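Local coordinates for hypothetical protein yycE (PDB 1TWU) that is of unknown function but belongs to the vicinal oxygen chelate superfamily and is putatively related to glyoxalases and fosfomycin resistance proteins, at residues Ala11-Arg17 / Ala57-Phe63; Glu24-Tyr29 / Asp122-Ile128; Leu35-Gly39 / Val50-Leu54; Leu91-Thr95 / Val129-Ser133. One frame throughout, in Å; residues are numbered along the deposited sequence.

Contact 1 of 4, residues Ala11-Arg17 / Ala57-Phe63; sequences AQIRIAR and ADYHLEF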
loop_
_atom_site.group_PDB
_atom_site.type_symbol
_atom_site.label_atom_id
_atom_site.label_comp_id
_atom_site.label_asym_id
_atom_site.label_seq_id
_atom_site.Cartn_x
_atom_site.Cartn_y
_atom_site.Cartn_z
ATOM N N ALA A 11 15.478 3.975 -1.314
ATOM C CA ALA A 11 15.523 4.838 -2.482
ATOM C C ALA A 11 14.099 5.080 -2.992
ATOM O O ALA A 11 13.748 6.182 -3.423
ATOM C CB ALA A 11 16.363 4.187 -3.573
ATOM N N GLN A 12 13.270 4.049 -2.902
ATOM C CA GLN A 12 11.909 4.130 -3.404
ATOM C C GLN A 12 11.030 3.139 -2.660
ATOM O O GLN A 12 11.536 2.257 -1.972
ATOM C CB GLN A 12 11.923 3.759 -4.882
ATOM C CG GLN A 12 11.217 4.702 -5.793
ATOM C CD GLN A 12 11.487 4.377 -7.246
ATOM O OE1 GLN A 12 11.193 3.274 -7.721
ATOM N NE2 GLN A 12 12.057 5.338 -7.963
ATOM N N ILE A 13 9.719 3.289 -2.804
ATOM C CA ILE A 13 8.769 2.377 -2.177
ATOM C C ILE A 13 7.655 2.081 -3.173
ATOM O O ILE A 13 7.110 2.989 -3.809
ATOM C CB ILE A 13 8.159 2.956 -0.880
ATOM C CG1 ILE A 13 9.259 3.155 0.158
ATOM C CG2 ILE A 13 7.114 1.991 -0.312
ATOM C CD1 ILE A 13 8.753 3.671 1.474
ATOM N N ARG A 14 7.339 0.798 -3.308
ATOM C CA ARG A 14 6.313 0.347 -4.230
ATOM C C ARG A 14 5.277 -0.562 -3.578
ATOM O O ARG A 14 5.616 -1.451 -2.794
ATOM C CB ARG A 14 6.960 -0.403 -5.403
ATOM C CG ARG A 14 5.958 -1.090 -6.330
ATOM C CD ARG A 14 6.633 -1.911 -7.415
ATOM N NE ARG A 14 7.323 -1.068 -8.391
ATOM C CZ ARG A 14 8.016 -1.524 -9.433
ATOM N NH1 ARG A 14 8.119 -2.827 -9.651
ATOM N NH2 ARG A 14 8.607 -0.674 -10.262
ATOM N N ILE A 15 4.010 -0.310 -3.900
ATOM C CA ILE A 15 2.896 -1.133 -3.435
ATOM C C ILE A 15 2.508 -1.866 -4.711
ATOM O O ILE A 15 2.054 -1.235 -5.671
ATOM C CB ILE A 15 1.692 -0.289 -2.989
ATOM C CG1 ILE A 15 2.060 0.547 -1.767
ATOM C CG2 ILE A 15 0.521 -1.198 -2.658
ATOM C CD1 ILE A 15 2.349 -0.282 -0.527
ATOM N N ALA A 16 2.716 -3.181 -4.740
ATOM C CA ALA A 16 2.395 -3.980 -5.923
ATOM C C ALA A 16 1.210 -4.893 -5.655
ATOM O O ALA A 16 1.183 -5.606 -4.657
ATOM C CB ALA A 16 3.602 -4.802 -6.344
ATOM N N ARG A 17 0.235 -4.851 -6.556
ATOM C CA ARG A 17 -0.975 -5.660 -6.448
ATOM C C ARG A 17 -1.267 -6.372 -7.763
ATOM O O ARG A 17 -1.039 -5.826 -8.842
ATOM C CB ARG A 17 -2.175 -4.779 -6.082
ATOM C CG ARG A 17 -2.052 -4.070 -4.737
ATOM C CD ARG A 17 -3.119 -2.987 -4.577
ATOM N NE ARG A 17 -4.474 -3.515 -4.709
ATOM C CZ ARG A 17 -5.121 -4.179 -3.755
ATOM N NH1 ARG A 17 -4.538 -4.398 -2.579
ATOM N NH2 ARG A 17 -6.352 -4.631 -3.980
ATOM N N ALA A 57 7.736 8.830 -8.433
ATOM C CA ALA A 57 8.369 7.523 -8.359
ATOM C C ALA A 57 8.786 7.109 -6.948
ATOM O O ALA A 57 8.815 5.915 -6.642
ATOM C CB ALA A 57 9.572 7.480 -9.286
ATOM N N ASP A 58 9.106 8.077 -6.090
ATOM C CA ASP A 58 9.523 7.765 -4.722
ATOM C C ASP A 58 8.550 6.797 -4.071
ATOM O O ASP A 58 8.954 5.845 -3.408
ATOM C CB ASP A 58 9.618 9.035 -3.878
ATOM C CG ASP A 58 10.749 9.945 -4.324
ATOM O OD1 ASP A 58 11.738 9.432 -4.896
ATOM O OD2 ASP A 58 10.658 11.169 -4.089
ATOM N N TYR A 59 7.265 7.071 -4.254
ATOM C CA TYR A 59 6.191 6.240 -3.735
ATOM C C TYR A 59 5.255 6.032 -4.911
ATOM O O TYR A 59 4.671 6.989 -5.417
ATOM C CB TYR A 59 5.428 6.946 -2.609
ATOM C CG TYR A 59 6.238 7.192 -1.357
ATOM C CD1 TYR A 59 7.032 8.334 -1.225
ATOM C CD2 TYR A 59 6.224 6.271 -0.304
ATOM C CE1 TYR A 59 7.790 8.550 -0.075
ATOM C CE2 TYR A 59 6.975 6.476 0.847
ATOM C CZ TYR A 59 7.757 7.615 0.957
ATOM O OH TYR A 59 8.515 7.810 2.096
ATOM N N HIS A 60 5.125 4.789 -5.362
ATOM C CA HIS A 60 4.242 4.509 -6.481
ATOM C C HIS A 60 3.532 3.172 -6.346
ATOM O O HIS A 60 3.842 2.363 -5.462
ATOM C CB HIS A 60 5.012 4.551 -7.811
ATOM C CG HIS A 60 6.077 3.504 -7.937
ATOM N ND1 HIS A 60 7.379 3.709 -7.532
ATOM C CD2 HIS A 60 6.026 2.233 -8.404
ATOM C CE1 HIS A 60 8.082 2.611 -7.743
ATOM N NE2 HIS A 60 7.285 1.699 -8.271
ATOM N N LEU A 61 2.568 2.958 -7.234
ATOM C CA LEU A 61 1.788 1.732 -7.266
ATOM C C LEU A 61 2.197 0.945 -8.499
ATOM O O LEU A 61 2.635 1.527 -9.492
ATOM C CB LEU A 61 0.292 2.050 -7.387
ATOM C CG LEU A 61 -0.428 2.888 -6.330
ATOM C CD1 LEU A 61 -1.889 3.088 -6.735
ATOM C CD2 LEU A 61 -0.342 2.185 -4.986
ATOM N N GLU A 62 2.078 -0.376 -8.423
ATOM C CA GLU A 62 2.342 -1.231 -9.572
ATOM C C GLU A 62 1.226 -2.266 -9.643
ATOM O O GLU A 62 0.814 -2.824 -8.629
ATOM C CB GLU A 62 3.680 -1.967 -9.478
ATOM C CG GLU A 62 3.826 -2.961 -10.632
ATOM C CD GLU A 62 5.025 -3.882 -10.517
ATOM O OE1 GLU A 62 5.389 -4.261 -9.384
ATOM O OE2 GLU A 62 5.588 -4.248 -11.572
ATOM N N PHE A 63 0.718 -2.504 -10.842
ATOM C CA PHE A 63 -0.330 -3.502 -11.035
ATOM C C PHE A 63 0.176 -4.480 -12.082
ATOM O O PHE A 63 0.684 -4.075 -13.136
ATOM C CB PHE A 63 -1.634 -2.842 -11.494
ATOM C CG PHE A 63 -2.332 -2.071 -10.405
ATOM C CD1 PHE A 63 -3.193 -2.718 -9.518
ATOM C CD2 PHE A 63 -2.103 -0.705 -10.246
ATOM C CE1 PHE A 63 -3.818 -2.016 -8.489
ATOM C CE2 PHE A 63 -2.722 0.011 -9.217
ATOM C CZ PHE A 63 -3.582 -0.645 -8.337
#
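Five backbone hydrogen bonds join strand 12-17 to strand 59-63, whose short axes approach to 4.7 Å at an angle of 23°, so the pairing is parallel. Ile13 N donates to Asp58 O at 2.7 Å and Ile13 O accepts from His60 N at 3.1 Å; Ile15 N then reaches His60 O at 3.1 Å, Ile15 O takes Glu62 N at 2.9 Å, and Arg17 N meets Glu62 O at 3.0 Å. Weaker CA-H...O contacts run between these bonds, as from Ala16 CA to Glu62 O at 3.3 Å. In the mixed 1-4-3-2 sheet of the N-terminal βαβββ module, the repeating unit of the vicinal oxygen chelate fold, this is the join of the first and fourth strands. Beyond it, Gln12 to Ala16 form an antiparallel ladder with a strand of the second subunit, continuing the sheet across the interface. Polar side chains meet on the face bearing Arg14, His60 and Glu62: Arg14 NE donates to His60 NE2 at 2.8 Å and 172°, and Arg14 NH1 forms a salt bridge with Glu62 OE1 at 3.1 Å, weak as a hydrogen bond at 122°. Apolar contacts occupy the other face, where Ile13 CD1 lies 3.4 Å from Tyr59 CE2 and Ile15 CB 3.8 Å from Leu61 CD2. There Arg17 makes a cation-pi contact with Trp126, while the Tyr59 ring stacks on Tyr59 of the second subunit.

Contact 2 of 4, residues Glu24-Tyr29 / Asp122-Ile128; sequences EIIRFY and DPDGWRI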
loop_
_atom_site.group_PDB
_atom_site.type_symbol
_atom_site.label_atom_id
_atom_site.label_comp_id
_atom_site.label_asym_id
_atom_site.label_seq_id
_atom_site.Cartn_x
_atom_site.Cartn_y
_atom_site.Cartn_z
ATOM N N GLU A 24 -8.893 -2.283 -16.993
ATOM C CA GLU A 24 -9.867 -1.640 -16.117
ATOM C C GLU A 24 -9.136 -0.840 -15.046
ATOM O O GLU A 24 -9.544 0.267 -14.686
ATOM C CB GLU A 24 -10.753 -2.686 -15.450
ATOM C CG GLU A 24 -11.765 -3.276 -16.384
ATOM C CD GLU A 24 -12.558 -2.202 -17.110
ATOM O OE1 GLU A 24 -12.970 -1.215 -16.463
ATOM O OE2 GLU A 24 -12.774 -2.350 -18.330
ATOM N N ILE A 25 -8.056 -1.426 -14.541
ATOM C CA ILE A 25 -7.226 -0.799 -13.527
ATOM C C ILE A 25 -6.634 0.505 -14.081
ATOM O O ILE A 25 -6.612 1.532 -13.392
ATOM C CB ILE A 25 -6.090 -1.770 -13.085
ATOM C CG1 ILE A 25 -6.683 -2.912 -12.256
ATOM C CG2 ILE A 25 -5.016 -1.029 -12.322
ATOM C CD1 ILE A 25 -7.323 -2.476 -10.945
ATOM N N ILE A 26 -6.169 0.463 -15.326
ATOM C CA ILE A 26 -5.590 1.642 -15.962
ATOM C C ILE A 26 -6.621 2.764 -16.124
ATOM O O ILE A 26 -6.313 3.940 -15.899
ATOM C CB ILE A 26 -4.984 1.280 -17.334
ATOM C CG1 ILE A 26 -3.777 0.368 -17.125
ATOM C CG2 ILE A 26 -4.571 2.536 -18.081
ATOM C CD1 ILE A 26 -3.195 -0.190 -18.401
ATOM N N ARG A 27 -7.842 2.402 -16.510
ATOM C CA ARG A 27 -8.899 3.393 -16.669
ATOM C C ARG A 27 -9.197 4.099 -15.345
ATOM O O ARG A 27 -9.365 5.316 -15.307
ATOM C CB ARG A 27 -10.180 2.745 -17.195
ATOM C CG ARG A 27 -11.353 3.718 -17.259
ATOM C CD ARG A 27 -12.542 3.101 -17.961
ATOM N NE ARG A 27 -13.636 4.046 -18.192
ATOM C CZ ARG A 27 -14.609 4.308 -17.325
ATOM N NH1 ARG A 27 -14.645 3.703 -16.148
ATOM N NH2 ARG A 27 -15.567 5.163 -17.652
ATOM N N PHE A 28 -9.259 3.332 -14.262
ATOM C CA PHE A 28 -9.543 3.896 -12.947
ATOM C C PHE A 28 -8.421 4.803 -12.452
ATOM O O PHE A 28 -8.660 5.956 -12.069
ATOM C CB PHE A 28 -9.753 2.776 -11.920
ATOM C CG PHE A 28 -10.008 3.274 -10.512
ATOM C CD1 PHE A 28 -11.283 3.677 -10.115
ATOM C CD2 PHE A 28 -8.968 3.356 -9.588
ATOM C CE1 PHE A 28 -11.518 4.153 -8.817
ATOM C CE2 PHE A 28 -9.191 3.830 -8.294
ATOM C CZ PHE A 28 -10.470 4.229 -7.908
ATOM N N TYR A 29 -7.198 4.278 -12.459
ATOM C CA TYR A 29 -6.038 5.020 -11.963
ATOM C C TYR A 29 -5.479 6.107 -12.859
ATOM O O TYR A 29 -5.093 7.172 -12.374
ATOM C CB TYR A 29 -4.924 4.039 -11.579
ATOM C CG TYR A 29 -5.271 3.277 -10.335
ATOM C CD1 TYR A 29 -5.131 3.861 -9.079
ATOM C CD2 TYR A 29 -5.844 2.004 -10.411
ATOM C CE1 TYR A 29 -5.562 3.194 -7.919
ATOM C CE2 TYR A 29 -6.281 1.327 -9.262
ATOM C CZ TYR A 29 -6.140 1.928 -8.021
ATOM O OH TYR A 29 -6.590 1.282 -6.895
ATOM N N ASP A 122 -12.171 0.444 -6.310
ATOM C CA ASP A 122 -11.483 0.435 -7.592
ATOM C C ASP A 122 -12.009 -0.804 -8.323
ATOM O O ASP A 122 -12.785 -1.568 -7.749
ATOM C CB ASP A 122 -9.950 0.450 -7.382
ATOM C CG ASP A 122 -9.339 -0.928 -7.148
ATOM O OD1 ASP A 122 -10.054 -1.899 -6.815
ATOM O OD2 ASP A 122 -8.100 -1.027 -7.287
ATOM N N PRO A 123 -11.623 -1.010 -9.592
ATOM C CA PRO A 123 -12.108 -2.177 -10.340
ATOM C C PRO A 123 -12.040 -3.538 -9.629
ATOM O O PRO A 123 -12.866 -4.419 -9.893
ATOM C CB PRO A 123 -11.258 -2.143 -11.609
ATOM C CG PRO A 123 -11.016 -0.688 -11.802
ATOM C CD PRO A 123 -10.687 -0.223 -10.410
ATOM N N ASP A 124 -11.074 -3.712 -8.728
ATOM C CA ASP A 124 -10.933 -4.983 -8.031
ATOM C C ASP A 124 -11.342 -4.982 -6.570
ATOM O O ASP A 124 -10.951 -5.871 -5.813
ATOM C CB ASP A 124 -9.503 -5.514 -8.165
ATOM C CG ASP A 124 -9.165 -5.920 -9.592
ATOM O OD1 ASP A 124 -10.019 -6.568 -10.242
ATOM O OD2 ASP A 124 -8.050 -5.601 -10.060
ATOM N N GLY A 125 -12.120 -3.979 -6.172
ATOM C CA GLY A 125 -12.615 -3.927 -4.808
ATOM C C GLY A 125 -11.732 -3.327 -3.741
ATOM O O GLY A 125 -12.043 -3.442 -2.555
ATOM N N TRP A 126 -10.620 -2.714 -4.134
ATOM C CA TRP A 126 -9.754 -2.084 -3.151
ATOM C C TRP A 126 -10.510 -0.818 -2.754
ATOM O O TRP A 126 -11.074 -0.146 -3.615
ATOM C CB TRP A 126 -8.392 -1.740 -3.767
ATOM C CG TRP A 126 -7.320 -1.464 -2.737
ATOM C CD1 TRP A 126 -7.344 -1.805 -1.405
ATOM C CD2 TRP A 126 -6.051 -0.835 -2.963
ATOM N NE1 TRP A 126 -6.172 -1.427 -0.798
ATOM C CE2 TRP A 126 -5.361 -0.830 -1.728
ATOM C CE3 TRP A 126 -5.427 -0.279 -4.089
ATOM C CZ2 TRP A 126 -4.077 -0.290 -1.591
ATOM C CZ3 TRP A 126 -4.150 0.254 -3.953
ATOM C CH2 TRP A 126 -3.491 0.244 -2.712
ATOM N N ARG A 127 -10.549 -0.516 -1.457
ATOM C CA ARG A 127 -11.261 0.660 -0.958
ATOM C C ARG A 127 -10.404 1.930 -1.037
ATOM O O ARG A 127 -9.437 2.095 -0.291
ATOM C CB ARG A 127 -11.709 0.433 0.497
ATOM C CG ARG A 127 -12.723 -0.699 0.714
ATOM C CD ARG A 127 -14.069 -0.370 0.105
ATOM N NE ARG A 127 -15.029 -1.473 0.187
ATOM C CZ ARG A 127 -15.906 -1.655 1.174
ATOM N NH1 ARG A 127 -15.965 -0.814 2.197
ATOM N NH2 ARG A 127 -16.755 -2.669 1.118
ATOM N N ILE A 128 -10.766 2.823 -1.950
ATOM C CA ILE A 128 -10.040 4.076 -2.111
ATOM C C ILE A 128 -10.801 5.152 -1.321
ATOM O O ILE A 128 -11.926 5.534 -1.665
ATOM C CB ILE A 128 -9.931 4.477 -3.611
ATOM C CG1 ILE A 128 -9.516 3.263 -4.451
ATOM C CG2 ILE A 128 -8.901 5.592 -3.785
ATOM C CD1 ILE A 128 -8.242 2.593 -3.984
#
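A type I beta turn from Asp122 to Gly125, leading into strand 127-131 of the C-terminal βαβββ module, fits against helix 22-32 of the N-terminal one, so this contact joins the two halves of the duplicated vicinal oxygen chelate fold. The main bump is Pro123, which has 75 Å² covered by the helix and sits between Glu24, Ile25 and Phe28. Its CG lies 3.4 Å from Glu24 O, its CB 4.0 Å from Ile25 CD1 and its CD 3.5 Å from Phe28 CB. In return Phe28, with chi1 at t, enters the hollow between the turn and the strand: Asp122 CB stands over the ring face, 3.8 Å from the Phe28 centroid and 19° off the normal, a CH-pi contact, while Phe28 CZ touches Ile128 CG1 at 3.7 Å. Tyr103 meets the same ring edge-to-face.

Asp122 holds the turn in shape. Its OD1 accepts from Asp124 N at 2.8 Å, making an Asx turn, and from Trp126 N at 2.9 Å; the turn's own backbone bond runs from Gly125 N to Asp122 O at 3.0 Å. Gly125 adopts phi/psi of 84/9, where a CB would press against the preceding carbonyl oxygen. Tyr29 spans the remaining gap, its hydroxyl 3.4 Å from Trp126 CE3 and 3.6 Å from Ile128 CD1, and Tyr29 OH donates a 2.8 Å hydrogen bond to Asp122 OD2.

Contact 3 of 4, residues Leu35-Gly39 / Val50-Leu54; sequences LKRIG and VMFGL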
loop_
_atom_site.group_PDB
_atom_site.type_symbol
_atom_site.label_atom_id
_atom_site.label_comp_id
_atom_site.label_asym_id
_atom_site.label_seq_id
_atom_site.Cartn_x
_atom_site.Cartn_y
_atom_site.Cartn_z
ATOM N N LEU A 35 -3.382 9.604 -12.217
ATOM C CA LEU A 35 -2.067 9.347 -11.656
ATOM C C LEU A 35 -1.194 9.220 -12.897
ATOM O O LEU A 35 -1.640 8.714 -13.931
ATOM C CB LEU A 35 -2.043 8.033 -10.866
ATOM C CG LEU A 35 -2.950 7.932 -9.636
ATOM C CD1 LEU A 35 -2.553 6.705 -8.831
ATOM C CD2 LEU A 35 -2.812 9.178 -8.780
ATOM N N LYS A 36 0.040 9.691 -12.808
ATOM C CA LYS A 36 0.940 9.625 -13.946
ATOM C C LYS A 36 1.531 8.230 -14.124
ATOM O O LYS A 36 1.987 7.615 -13.156
ATOM C CB LYS A 36 2.066 10.660 -13.778
ATOM C CG LYS A 36 3.288 10.444 -14.675
ATOM C CD LYS A 36 4.319 11.563 -14.503
ATOM C CE LYS A 36 5.765 11.084 -14.719
ATOM N NZ LYS A 36 6.038 10.460 -16.052
ATOM N N ARG A 37 1.508 7.729 -15.358
ATOM C CA ARG A 37 2.100 6.425 -15.644
ATOM C C ARG A 37 3.617 6.632 -15.704
ATOM O O ARG A 37 4.132 7.270 -16.626
ATOM C CB ARG A 37 1.606 5.866 -16.979
ATOM C CG ARG A 37 2.247 4.525 -17.304
ATOM C CD ARG A 37 1.812 3.978 -18.648
ATOM N NE ARG A 37 0.361 3.879 -18.745
ATOM C CZ ARG A 37 -0.271 3.113 -19.627
ATOM N NH1 ARG A 37 0.427 2.373 -20.481
ATOM N NH2 ARG A 37 -1.598 3.101 -19.666
ATOM N N ILE A 38 4.329 6.101 -14.717
ATOM C CA ILE A 38 5.775 6.273 -14.651
ATOM C C ILE A 38 6.555 5.050 -15.101
ATOM O O ILE A 38 7.779 5.025 -15.009
ATOM C CB ILE A 38 6.222 6.645 -13.215
ATOM C CG1 ILE A 38 5.907 5.501 -12.247
ATOM C CG2 ILE A 38 5.517 7.924 -12.777
ATOM C CD1 ILE A 38 6.413 5.719 -10.845
ATOM N N GLY A 39 5.842 4.041 -15.587
ATOM C CA GLY A 39 6.494 2.831 -16.045
ATOM C C GLY A 39 5.485 1.802 -16.509
ATOM O O GLY A 39 4.300 1.891 -16.187
ATOM N N VAL A 50 1.963 -2.127 -15.046
ATOM C CA VAL A 50 2.004 -0.684 -15.198
ATOM C C VAL A 50 2.266 -0.055 -13.835
ATOM O O VAL A 50 1.820 -0.566 -12.812
ATOM C CB VAL A 50 0.666 -0.165 -15.791
ATOM C CG1 VAL A 50 -0.477 -0.417 -14.815
ATOM C CG2 VAL A 50 0.782 1.302 -16.137
ATOM N N MET A 51 3.015 1.042 -13.821
ATOM C CA MET A 51 3.337 1.727 -12.580
ATOM C C MET A 51 2.748 3.137 -12.586
ATOM O O MET A 51 2.871 3.858 -13.573
ATOM C CB MET A 51 4.863 1.781 -12.395
ATOM C CG MET A 51 5.554 0.404 -12.296
ATOM S SD MET A 51 5.728 -0.522 -13.845
ATOM C CE MET A 51 7.119 -1.452 -13.436
ATOM N N PHE A 52 2.094 3.516 -11.486
ATOM C CA PHE A 52 1.478 4.841 -11.347
ATOM C C PHE A 52 2.121 5.629 -10.212
ATOM O O PHE A 52 2.281 5.118 -9.104
ATOM C CB PHE A 52 -0.027 4.717 -11.074
ATOM C CG PHE A 52 -0.786 4.077 -12.187
ATOM C CD1 PHE A 52 -0.773 4.637 -13.464
ATOM C CD2 PHE A 52 -1.487 2.896 -11.978
ATOM C CE1 PHE A 52 -1.443 4.025 -14.520
ATOM C CE2 PHE A 52 -2.162 2.275 -13.029
ATOM C CZ PHE A 52 -2.137 2.842 -14.302
ATOM N N GLY A 53 2.478 6.877 -10.494
ATOM C CA GLY A 53 3.104 7.709 -9.484
ATOM C C GLY A 53 2.149 8.041 -8.359
ATOM O O GLY A 53 0.941 8.136 -8.568
ATOM N N LEU A 54 2.687 8.232 -7.163
ATOM C CA LEU A 54 1.849 8.538 -6.018
ATOM C C LEU A 54 2.421 9.670 -5.160
ATOM O O LEU A 54 2.670 9.492 -3.968
ATOM C CB LEU A 54 1.681 7.273 -5.181
ATOM C CG LEU A 54 0.360 7.074 -4.453
ATOM C CD1 LEU A 54 -0.788 6.941 -5.447
ATOM C CD2 LEU A 54 0.484 5.834 -3.599
HETATM O O HOH W 1 0.688 10.735 -10.224
#
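This is an antiparallel pairing with a classic beta bulge, in the hairpin of strands 37-44 and 47-53 at one side of the N-terminal sheet. Ile38 and Gly39 both face Met51: Ile38 N donates to Met51 O at 2.9 Å, and Met51 N to Gly39 O at 2.8 Å. The short strand axes make an angle of 128°, well short of antiparallel alignment. Arg37 and Phe52 form the non-hydrogen-bonded pair, CA to CA 4.6 Å, next to the bond from Gly53 N to Lys36 O at 2.8 Å and 170°. Past it a water accepts from Lys36 N at 2.9 Å and donates weakly to Gly53 O at 3.1 Å. Apolar contacts include Leu35 CB to Phe52 CB at 3.9 Å and Ile38 CG1 to Met51 CB, also 3.9 Å. Strand 47-53 has strand 59-66 as its other neighbour, while helix 22-32 covers the Arg37 and Phe52 face, where Arg37 forms a salt bridge with Glu30; Ile38 and Met51 pack on Ile136 of the second subunit.

Contact 4 of 4, residues Leu91-Thr95 / Val129-Ser133; sequences LAAIT and VFMNS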
loop_
_atom_site.group_PDB
_atom_site.type_symbol
_atom_site.label_atom_id
_atom_site.label_comp_id
_atom_site.label_asym_id
_atom_site.label_seq_id
_atom_site.Cartn_x
_atom_site.Cartn_y
_atom_site.Cartn_z
ATOM N N LEU A 91 -11.843 17.363 -3.244
ATOM C CA LEU A 91 -12.320 16.052 -2.831
ATOM C C LEU A 91 -13.629 15.764 -3.573
ATOM O O LEU A 91 -13.757 14.743 -4.246
ATOM C CB LEU A 91 -12.530 16.027 -1.312
ATOM C CG LEU A 91 -12.708 14.675 -0.613
ATOM C CD1 LEU A 91 -12.434 14.842 0.871
ATOM C CD2 LEU A 91 -14.104 14.123 -0.845
ATOM N N ALA A 92 -14.589 16.679 -3.473
ATOM C CA ALA A 92 -15.879 16.513 -4.137
ATOM C C ALA A 92 -15.728 16.297 -5.641
ATOM O O ALA A 92 -16.430 15.474 -6.234
ATOM C CB ALA A 92 -16.761 17.729 -3.878
ATOM N N ALA A 93 -14.808 17.038 -6.252
ATOM C CA ALA A 93 -14.570 16.944 -7.687
ATOM C C ALA A 93 -14.046 15.588 -8.140
ATOM O O ALA A 93 -14.545 15.020 -9.109
ATOM C CB ALA A 93 -13.602 18.027 -8.122
ATOM N N ILE A 94 -13.039 15.068 -7.447
ATOM C CA ILE A 94 -12.474 13.787 -7.843
ATOM C C ILE A 94 -13.449 12.630 -7.622
ATOM O O ILE A 94 -13.647 11.800 -8.517
ATOM C CB ILE A 94 -11.120 13.502 -7.118
ATOM C CG1 ILE A 94 -10.506 12.212 -7.670
ATOM C CG2 ILE A 94 -11.322 13.379 -5.613
ATOM C CD1 ILE A 94 -10.348 12.205 -9.185
ATOM N N THR A 95 -14.072 12.579 -6.450
ATOM C CA THR A 95 -15.015 11.505 -6.158
ATOM C C THR A 95 -16.212 11.548 -7.111
ATOM O O THR A 95 -16.779 10.510 -7.456
ATOM C CB THR A 95 -15.526 11.584 -4.701
ATOM O OG1 THR A 95 -16.122 12.864 -4.473
ATOM C CG2 THR A 95 -14.381 11.368 -3.717
ATOM N N VAL A 129 -10.182 5.633 -0.251
ATOM C CA VAL A 129 -10.813 6.631 0.595
ATOM C C VAL A 129 -10.246 8.032 0.412
ATOM O O VAL A 129 -9.039 8.230 0.277
ATOM C CB VAL A 129 -10.695 6.229 2.091
ATOM C CG1 VAL A 129 -11.539 7.158 2.967
ATOM C CG2 VAL A 129 -11.130 4.786 2.263
ATOM N N PHE A 130 -11.146 9.003 0.395
ATOM C CA PHE A 130 -10.777 10.405 0.277
ATOM C C PHE A 130 -11.294 11.055 1.564
ATOM O O PHE A 130 -12.500 11.245 1.741
ATOM C CB PHE A 130 -11.432 10.998 -0.970
ATOM C CG PHE A 130 -10.999 10.326 -2.241
ATOM C CD1 PHE A 130 -9.878 10.777 -2.937
ATOM C CD2 PHE A 130 -11.671 9.202 -2.710
ATOM C CE1 PHE A 130 -9.429 10.115 -4.085
ATOM C CE2 PHE A 130 -11.234 8.533 -3.851
ATOM C CZ PHE A 130 -10.108 8.990 -4.541
ATOM N N MET A 131 -10.371 11.352 2.476
ATOM C CA MET A 131 -10.717 11.945 3.763
ATOM C C MET A 131 -10.437 13.447 3.787
ATOM O O MET A 131 -9.342 13.904 3.435
ATOM C CB MET A 131 -9.947 11.230 4.883
ATOM C CG MET A 131 -10.273 11.690 6.310
ATOM S SD MET A 131 -12.017 11.588 6.798
ATOM C CE MET A 131 -12.337 9.875 6.590
ATOM N N ASN A 132 -11.443 14.212 4.199
ATOM C CA ASN A 132 -11.321 15.660 4.262
ATOM C C ASN A 132 -10.554 16.095 5.498
ATOM O O ASN A 132 -11.138 16.614 6.444
ATOM C CB ASN A 132 -12.704 16.312 4.281
ATOM C CG ASN A 132 -12.644 17.806 4.023
ATOM O OD1 ASN A 132 -13.563 18.545 4.376
ATOM N ND2 ASN A 132 -11.567 18.256 3.387
ATOM N N SER A 133 -9.248 15.870 5.500
ATOM C CA SER A 133 -8.427 16.279 6.629
ATOM C C SER A 133 -6.976 16.354 6.195
ATOM O O SER A 133 -6.670 16.223 5.015
ATOM C CB SER A 133 -8.587 15.310 7.811
ATOM O OG SER A 133 -7.973 14.061 7.564
#
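Helix 88-100 packs on strand 127-131 within the C-terminal βαβββ module, with 166° between the directions of their short segments and 9.6 Å between the axes. No hydrogen bond crosses; side-chain rotamers make the fit. Leu91, at chi1 t and chi2 t, extends toward the strand so that its CG lies 3.9 Å from Phe130 CB and its CD1 3.7 Å from Phe130 O. Phe130, at chi1 m with chi2 near -90°, directs its ring to the helix, where Ile94 and Thr95 meet it. Ile94 is at chi1 t and chi2 p, with CG2 4.0 Å from Phe130 CD1. Thr95, at chi1 p, turns OG1 back to its own helix, close to the carbonyls of Leu91 and Ala92, while its methyl approaches the ring, CG2 to Phe130 CD2 at 3.6 Å. Phe8 of the second subunit also packs on Phe130. Asn132 centres an inverse gamma turn and donates from ND2 to Val85; Leu91 CD1 reaches Asn132 N at 3.5 Å and Asn132 CB at 3.7 Å.

All four contacts are largely buried, though contact 2, centred about 7 Å from the centre of the chain, lies deepest, and contact 4, at about 13 Å, farthest out. Contacts 1 and 3 share the N-terminal sheet, where backbone hydrogen bonds dominate; Leu61 O to Phe52 N at 2.9 Å links their neighbouring strands. Contact 4 belongs to the C-terminal module and relies on apolar packing alone. Contact 2 bridges the modules, combining a proline knob with one buried hydroxyl-carboxylate bond; it shares strand 127-131 with contact 4 and touches contact 1 through Phe63 CZ to Tyr29 CE2 at 3.5 Å. Contacts 1, 3 and 4 each also touch the second subunit.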